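Local coordinates for periplasmic protein-probably involved in high-affinity Fe2+ transport (Escherichia coli F11, PDB 5I0Y), which probably serves iron uptake in the periplasm as a copper-binding protein, its copper site being required for iron transport, at residues G35-A39 / A100-M104; S71-N77 / N109-H115. The protein carries 1 engineered substitution. Where two conformers were deposited one is given. Numbering follows the deposited sequence.

Interaction 1. Residues G35-A39 / A100-M104; sequences GLPAA and ANIKM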
loop_
_atom_site.group_PDB
_atom_site.type_symbol
_atom_site.label_atom_id
_atom_site.label_comp_id
_atom_site.label_asym_id
_atom_site.label_seq_id
_atom_site.Cartn_x
_atom_site.Cartn_y
_atom_site.Cartn_z
ATOM N N GLY B 35 -10.296 -9.229 13.782
ATOM C CA GLY B 35 -11.066 -9.722 12.628
ATOM C C GLY B 35 -11.722 -11.051 12.935
ATOM O O GLY B 35 -11.605 -11.562 14.049
ATOM N N LEU B 36 -12.421 -11.627 11.958
ATOM C CA LEU B 36 -13.086 -12.914 12.173
ATOM C C LEU B 36 -12.064 -14.053 12.203
ATOM O O LEU B 36 -11.307 -14.227 11.258
ATOM C CB LEU B 36 -14.144 -13.150 11.090
ATOM C CG LEU B 36 -15.074 -14.362 11.234
ATOM C CD1 LEU B 36 -16.031 -14.241 12.421
ATOM C CD2 LEU B 36 -15.866 -14.538 9.946
ATOM N N PRO B 37 -12.027 -14.831 13.301
ATOM C CA PRO B 37 -11.053 -15.922 13.332
ATOM C C PRO B 37 -11.311 -16.960 12.246
ATOM O O PRO B 37 -12.470 -17.217 11.894
ATOM C CB PRO B 37 -11.245 -16.547 14.723
ATOM C CG PRO B 37 -11.987 -15.531 15.519
ATOM C CD PRO B 37 -12.803 -14.732 14.552
ATOM N N ALA B 38 -10.243 -17.547 11.724
ATOM C CA ALA B 38 -10.335 -18.540 10.660
ATOM C C ALA B 38 -11.315 -19.667 10.971
ATOM O O ALA B 38 -12.056 -20.114 10.097
ATOM C CB ALA B 38 -8.964 -19.118 10.353
ATOM N N ALA B 39 -11.319 -20.121 12.221
ATOM C CA ALA B 39 -12.171 -21.247 12.606
ATOM C C ALA B 39 -13.653 -20.906 12.524
ATOM O O ALA B 39 -14.487 -21.816 12.440
ATOM C CB ALA B 39 -11.808 -21.743 14.002
ATOM N N ALA B 100 -10.671 -9.897 3.814
ATOM C CA ALA B 100 -11.219 -10.190 5.154
ATOM C C ALA B 100 -11.709 -11.618 5.190
ATOM O O ALA B 100 -12.263 -12.118 4.213
ATOM C CB ALA B 100 -12.367 -9.253 5.529
ATOM N N ASN B 101 -11.508 -12.291 6.322
ATOM C CA ASN B 101 -12.222 -13.544 6.586
ATOM C C ASN B 101 -13.703 -13.224 6.733
ATOM O O ASN B 101 -14.079 -12.265 7.413
ATOM C CB ASN B 101 -11.751 -14.176 7.888
ATOM C CG ASN B 101 -10.422 -14.898 7.758
ATOM O OD1 ASN B 101 -9.873 -15.117 6.663
ATOM N ND2 ASN B 101 -9.916 -15.342 8.911
ATOM N N ILE B 102 -14.526 -14.054 6.112
ATOM C CA ILE B 102 -15.961 -13.897 6.231
ATOM C C ILE B 102 -16.662 -15.247 6.363
ATOM O O ILE B 102 -16.175 -16.282 5.903
ATOM C CB ILE B 102 -16.571 -13.107 5.046
ATOM C CG1 ILE B 102 -16.415 -13.896 3.756
ATOM C CG2 ILE B 102 -15.977 -11.698 4.913
ATOM C CD1 ILE B 102 -17.297 -13.364 2.641
ATOM N N LYS B 103 -17.822 -15.207 7.006
ATOM C CA LYS B 103 -18.701 -16.354 7.025
ATOM C C LYS B 103 -19.637 -16.191 5.845
ATOM O O LYS B 103 -20.260 -15.146 5.695
ATOM C CB LYS B 103 -19.469 -16.413 8.348
ATOM C CG LYS B 103 -20.282 -17.681 8.547
ATOM C CD LYS B 103 -21.146 -17.600 9.795
ATOM C CE LYS B 103 -22.289 -18.599 9.717
ATOM N NZ LYS B 103 -23.241 -18.233 8.627
ATOM N N MET B 104 -19.692 -17.207 4.994
ATOM C CA MET B 104 -20.626 -17.222 3.867
ATOM C C MET B 104 -22.051 -17.533 4.340
ATOM O O MET B 104 -22.290 -17.778 5.520
ATOM C CB MET B 104 -20.131 -18.193 2.796
ATOM C CG MET B 104 -18.870 -17.700 2.081
ATOM S SD MET B 104 -19.086 -16.205 1.080
ATOM C CE MET B 104 -19.840 -16.903 -0.384
#

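Interaction 2. Residues S71-N77 / N109-H115; sequences SYTLVNN and NYKVTYH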
loop_
_atom_site.group_PDB
_atom_site.type_symbol
_atom_site.label_atom_id
_atom_site.label_comp_id
_atom_site.label_asym_id
_atom_site.label_seq_id
_atom_site.Cartn_x
_atom_site.Cartn_y
_atom_site.Cartn_z
ATOM N N SER B 71 -15.211 -1.468 0.987
ATOM C CA SER B 71 -16.211 -2.248 1.705
ATOM C C SER B 71 -16.948 -3.131 0.699
ATOM O O SER B 71 -16.800 -2.959 -0.507
ATOM C CB SER B 71 -17.181 -1.379 2.502
ATOM O OG SER B 71 -17.956 -0.573 1.652
ATOM N N TYR B 72 -17.695 -4.100 1.201
ATOM C CA TYR B 72 -18.416 -5.009 0.323
ATOM C C TYR B 72 -19.864 -5.186 0.761
ATOM O O TYR B 72 -20.197 -5.018 1.928
ATOM C CB TYR B 72 -17.703 -6.387 0.249
ATOM C CG TYR B 72 -17.794 -7.179 1.538
ATOM C CD1 TYR B 72 -18.917 -7.966 1.816
ATOM C CD2 TYR B 72 -16.788 -7.102 2.501
ATOM C CE1 TYR B 72 -19.025 -8.682 2.993
ATOM C CE2 TYR B 72 -16.889 -7.821 3.691
ATOM C CZ TYR B 72 -18.024 -8.589 3.928
ATOM O OH TYR B 72 -18.182 -9.310 5.092
ATOM N N THR B 73 -20.701 -5.559 -0.203
ATOM C CA THR B 73 -22.071 -5.985 0.069
ATOM C C THR B 73 -22.242 -7.313 -0.639
ATOM O O THR B 73 -22.127 -7.377 -1.857
ATOM C CB THR B 73 -23.105 -4.971 -0.455
ATOM O OG1 THR B 73 -22.851 -3.694 0.137
ATOM C CG2 THR B 73 -24.529 -5.425 -0.100
ATOM N N LEU B 74 -22.486 -8.364 0.134
ATOM C CA LEU B 74 -22.574 -9.723 -0.370
ATOM C C LEU B 74 -24.012 -10.193 -0.249
ATOM O O LEU B 74 -24.627 -10.051 0.803
ATOM C CB LEU B 74 -21.652 -10.628 0.464
ATOM C CG LEU B 74 -21.554 -12.121 0.143
ATOM C CD1 LEU B 74 -20.898 -12.307 -1.228
ATOM C CD2 LEU B 74 -20.798 -12.858 1.253
ATOM N N VAL B 75 -24.530 -10.759 -1.332
ATOM C CA VAL B 75 -25.924 -11.200 -1.362
ATOM C C VAL B 75 -25.982 -12.620 -1.890
ATOM O O VAL B 75 -25.464 -12.919 -2.962
ATOM C CB VAL B 75 -26.822 -10.258 -2.221
ATOM C CG1 VAL B 75 -28.271 -10.745 -2.256
ATOM C CG2 VAL B 75 -26.759 -8.820 -1.721
ATOM N N ASN B 76 -26.601 -13.511 -1.122
ATOM C CA ASN B 76 -26.947 -14.819 -1.632
ATOM C C ASN B 76 -28.252 -14.610 -2.416
ATOM O O ASN B 76 -29.306 -14.310 -1.833
ATOM C CB ASN B 76 -27.107 -15.827 -0.484
ATOM C CG ASN B 76 -27.542 -17.193 -0.964
ATOM O OD1 ASN B 76 -28.344 -17.306 -1.894
ATOM N ND2 ASN B 76 -27.029 -18.248 -0.322
ATOM N N ASN B 77 -28.162 -14.692 -3.741
ATOM C CA ASN B 77 -29.305 -14.424 -4.612
ATOM C C ASN B 77 -30.405 -15.474 -4.506
ATOM O O ASN B 77 -31.560 -15.197 -4.848
ATOM C CB ASN B 77 -28.855 -14.324 -6.069
ATOM C CG ASN B 77 -28.113 -13.041 -6.379
ATOM O OD1 ASN B 77 -27.313 -13.003 -7.317
ATOM N ND2 ASN B 77 -28.380 -11.986 -5.619
ATOM N N ASN B 109 -25.922 -19.171 -5.527
ATOM C CA ASN B 109 -25.587 -18.086 -6.430
ATOM C C ASN B 109 -25.451 -16.793 -5.645
ATOM O O ASN B 109 -26.351 -16.428 -4.882
ATOM C CB ASN B 109 -26.691 -17.943 -7.474
ATOM C CG ASN B 109 -26.855 -19.195 -8.300
ATOM O OD1 ASN B 109 -25.969 -19.558 -9.066
ATOM N ND2 ASN B 109 -27.990 -19.881 -8.132
ATOM N N TYR B 110 -24.321 -16.115 -5.809
ATOM C CA TYR B 110 -24.056 -14.873 -5.099
ATOM C C TYR B 110 -23.797 -13.662 -5.997
ATOM O O TYR B 110 -23.332 -13.797 -7.132
ATOM C CB TYR B 110 -22.806 -15.059 -4.241
ATOM C CG TYR B 110 -23.041 -15.773 -2.947
ATOM C CD1 TYR B 110 -23.205 -15.068 -1.764
ATOM C CD2 TYR B 110 -23.061 -17.162 -2.907
ATOM C CE1 TYR B 110 -23.404 -15.723 -0.565
ATOM C CE2 TYR B 110 -23.287 -17.833 -1.715
ATOM C CZ TYR B 110 -23.439 -17.107 -0.551
ATOM O OH TYR B 110 -23.638 -17.763 0.647
ATOM N N LYS B 111 -24.117 -12.490 -5.455
ATOM C CA LYS B 111 -23.666 -11.214 -5.982
ATOM C C LYS B 111 -22.743 -10.632 -4.924
ATOM O O LYS B 111 -23.000 -10.790 -3.731
ATOM C CB LYS B 111 -24.850 -10.260 -6.182
ATOM C CG LYS B 111 -24.428 -8.805 -6.299
ATOM C CD LYS B 111 -25.589 -7.864 -6.584
ATOM C CE LYS B 111 -25.090 -6.659 -7.370
ATOM N NZ LYS B 111 -25.841 -5.403 -7.119
ATOM N N VAL B 112 -21.645 -10.005 -5.346
ATOM C CA VAL B 112 -20.864 -9.180 -4.428
ATOM C C VAL B 112 -20.530 -7.860 -5.107
ATOM O O VAL B 112 -20.167 -7.830 -6.290
ATOM C CB VAL B 112 -19.627 -9.901 -3.826
ATOM C CG1 VAL B 112 -18.521 -10.156 -4.860
ATOM C CG2 VAL B 112 -19.095 -9.142 -2.616
ATOM N N THR B 113 -20.698 -6.787 -4.343
ATOM C CA THR B 113 -20.334 -5.455 -4.794
ATOM C C THR B 113 -19.235 -4.912 -3.884
ATOM O O THR B 113 -19.345 -4.962 -2.666
ATOM C CB THR B 113 -21.552 -4.523 -4.834
ATOM O OG1 THR B 113 -22.511 -5.073 -5.747
ATOM C CG2 THR B 113 -21.182 -3.098 -5.321
ATOM N N TYR B 114 -18.173 -4.417 -4.510
ATOM C CA TYR B 114 -17.113 -3.717 -3.794
ATOM C C TYR B 114 -17.312 -2.223 -3.956
ATOM O O TYR B 114 -17.500 -1.747 -5.063
ATOM C CB TYR B 114 -15.731 -4.136 -4.296
ATOM C CG TYR B 114 -15.343 -5.577 -4.034
ATOM C CD1 TYR B 114 -16.017 -6.370 -3.090
ATOM C CD2 TYR B 114 -14.250 -6.141 -4.702
ATOM C CE1 TYR B 114 -15.644 -7.682 -2.869
ATOM C CE2 TYR B 114 -13.861 -7.449 -4.464
ATOM C CZ TYR B 114 -14.562 -8.216 -3.553
ATOM O OH TYR B 114 -14.190 -9.518 -3.276
ATOM N N HIS B 115 -17.268 -1.504 -2.837
ATOM C CA HIS B 115 -17.406 -0.034 -2.793
ATOM C C HIS B 115 -16.046 0.551 -2.575
ATOM O O HIS B 115 -15.463 0.353 -1.505
ATOM C CB HIS B 115 -18.348 0.379 -1.662
ATOM C CG HIS B 115 -19.620 -0.439 -1.594
ATOM N ND1 HIS B 115 -20.587 -0.347 -2.535
ATOM C CD2 HIS B 115 -20.061 -1.379 -0.664
ATOM C CE1 HIS B 115 -21.595 -1.178 -2.225
ATOM N NE2 HIS B 115 -21.278 -1.814 -1.080
HETATM O O HOH W 1 -24.175 -6.727 -3.776
#

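Interaction 1. Residues G35-A39 / A100-M104
The side chain of N101, near the C-terminal end of strand 95-102, reaches across to the loop 35-39 and holds it by its backbone. With chi1 in the m well (-78°) and chi2 near -10°, its amide lies so that ND2 donates a nearly straight hydrogen bond to the carbonyl L36 O (2.9 Å, 163° at the hydrogen). The same ND2 also donates to I27 O, so one amide group ties two points of the chain between strands 17-24 and 43-51, while OD1 accepts from ND1 of H44, a copper ligand. L36 supplies the apolar half of the contact. Its CB stands 4.1 Å from N101 CB, and the t,p rotamer lays the isobutyl group along the strand backbone: L36 CD2 comes within 3.7 Å of I102 C and 3.6 Å of K103 N. Beyond it, K103 CB is 4.4 Å from L36 CD2, but the lysine runs on with chi1 to chi3 all t, and its NZ makes a weak bond to M104 O. I102 points away from the loop, into the core against Y72 and L74. A38 starts a 3-10 segment, and its CB touches N101 ND2 at 4.2 Å. The chemistry is thus one directed polar bond flanked by a leucine over the peptide groups. Bonded at ND2 to the loop and at OD1 to H44, N101 bridges the loop and a copper ligand, an arrangement consistent with it helping to orient that histidine.

Interaction 2. Residues S71-N77 / N109-H115
Backbone hydrogen bonds define this pairing of segments 71-76 and 109-115 of strands 69-76 and 108-117, antiparallel at 163° with axes 4.6 Å apart at closest approach. S71-H115, T73-T113 and V75-K111 are hydrogen-bonded pairs, each joined by two N-H to O bonds, from V75 N to K111 O at 2.8 Å up to S71 N to H115 O at 3.1 Å. N77 N to N109 O (2.8 Å) extends the ladder past the last bridge. In the non-hydrogen-bonded pairs CA atoms come closer, L74 CA to V112 CA at 4.4 Å, and CA-H...O contacts such as Y72 CA to T113 O (3.1 Å) add to the ladder. Polar side chains meet on the face bearing S71, T73, T113 and H115: H115 NE2 donates to T73 OG1 (2.7 Å) while its ND1 bonds D142, and a water links T73 O (2.9 Å) to T113 OG1 (3.1 Å), which also hydrogen-bonds S144 on strand 141-149. The other face is mostly apolar and aromatic. L74 CD1 packs on Y110 CD1 (3.6 Å) and V112 CB (3.8 Å), Y72 CB meets the edge of the Y114 ring at CD1 (3.7 Å), and N76 CA lies over the Y110 ring face in a CH-pi contact, 4.0 Å from the centroid. Tyrosine hydroxyls bond elsewhere: Y72 with Q83, Y110 with G106 and M105, Y114 with the backbone O of the engineered Q46. A largely apolar face turned inward against I102 and M104, opposite a mostly polar one, is characteristic of one beta-sandwich layer.

Interactions 1 and 2 lie about 16 Å apart between centres and alternate along the chain: 35-39, 71-77, 100-104, then 109-115. Strands 95-102 and 108-117 are consecutive, so segment 100-104 leads almost directly into the second strand of interaction 2. The two contacts meet in the core, where I102 CG2 touches Y72 OH (3.3 Å), I102 CD1 and M104 SD each pack on L74 CD2 (3.8 Å), and M104 CE lies 3.6 Å from Y110 CZ. Interaction 1 sits at the surface, near the copper bound by H44, M90 and H97. Both reach one antiparallel sheet, where strand 82-92 separates 95-102 from 69-76; I102 and M104 tie the strand end beside the metal site to the packed interior.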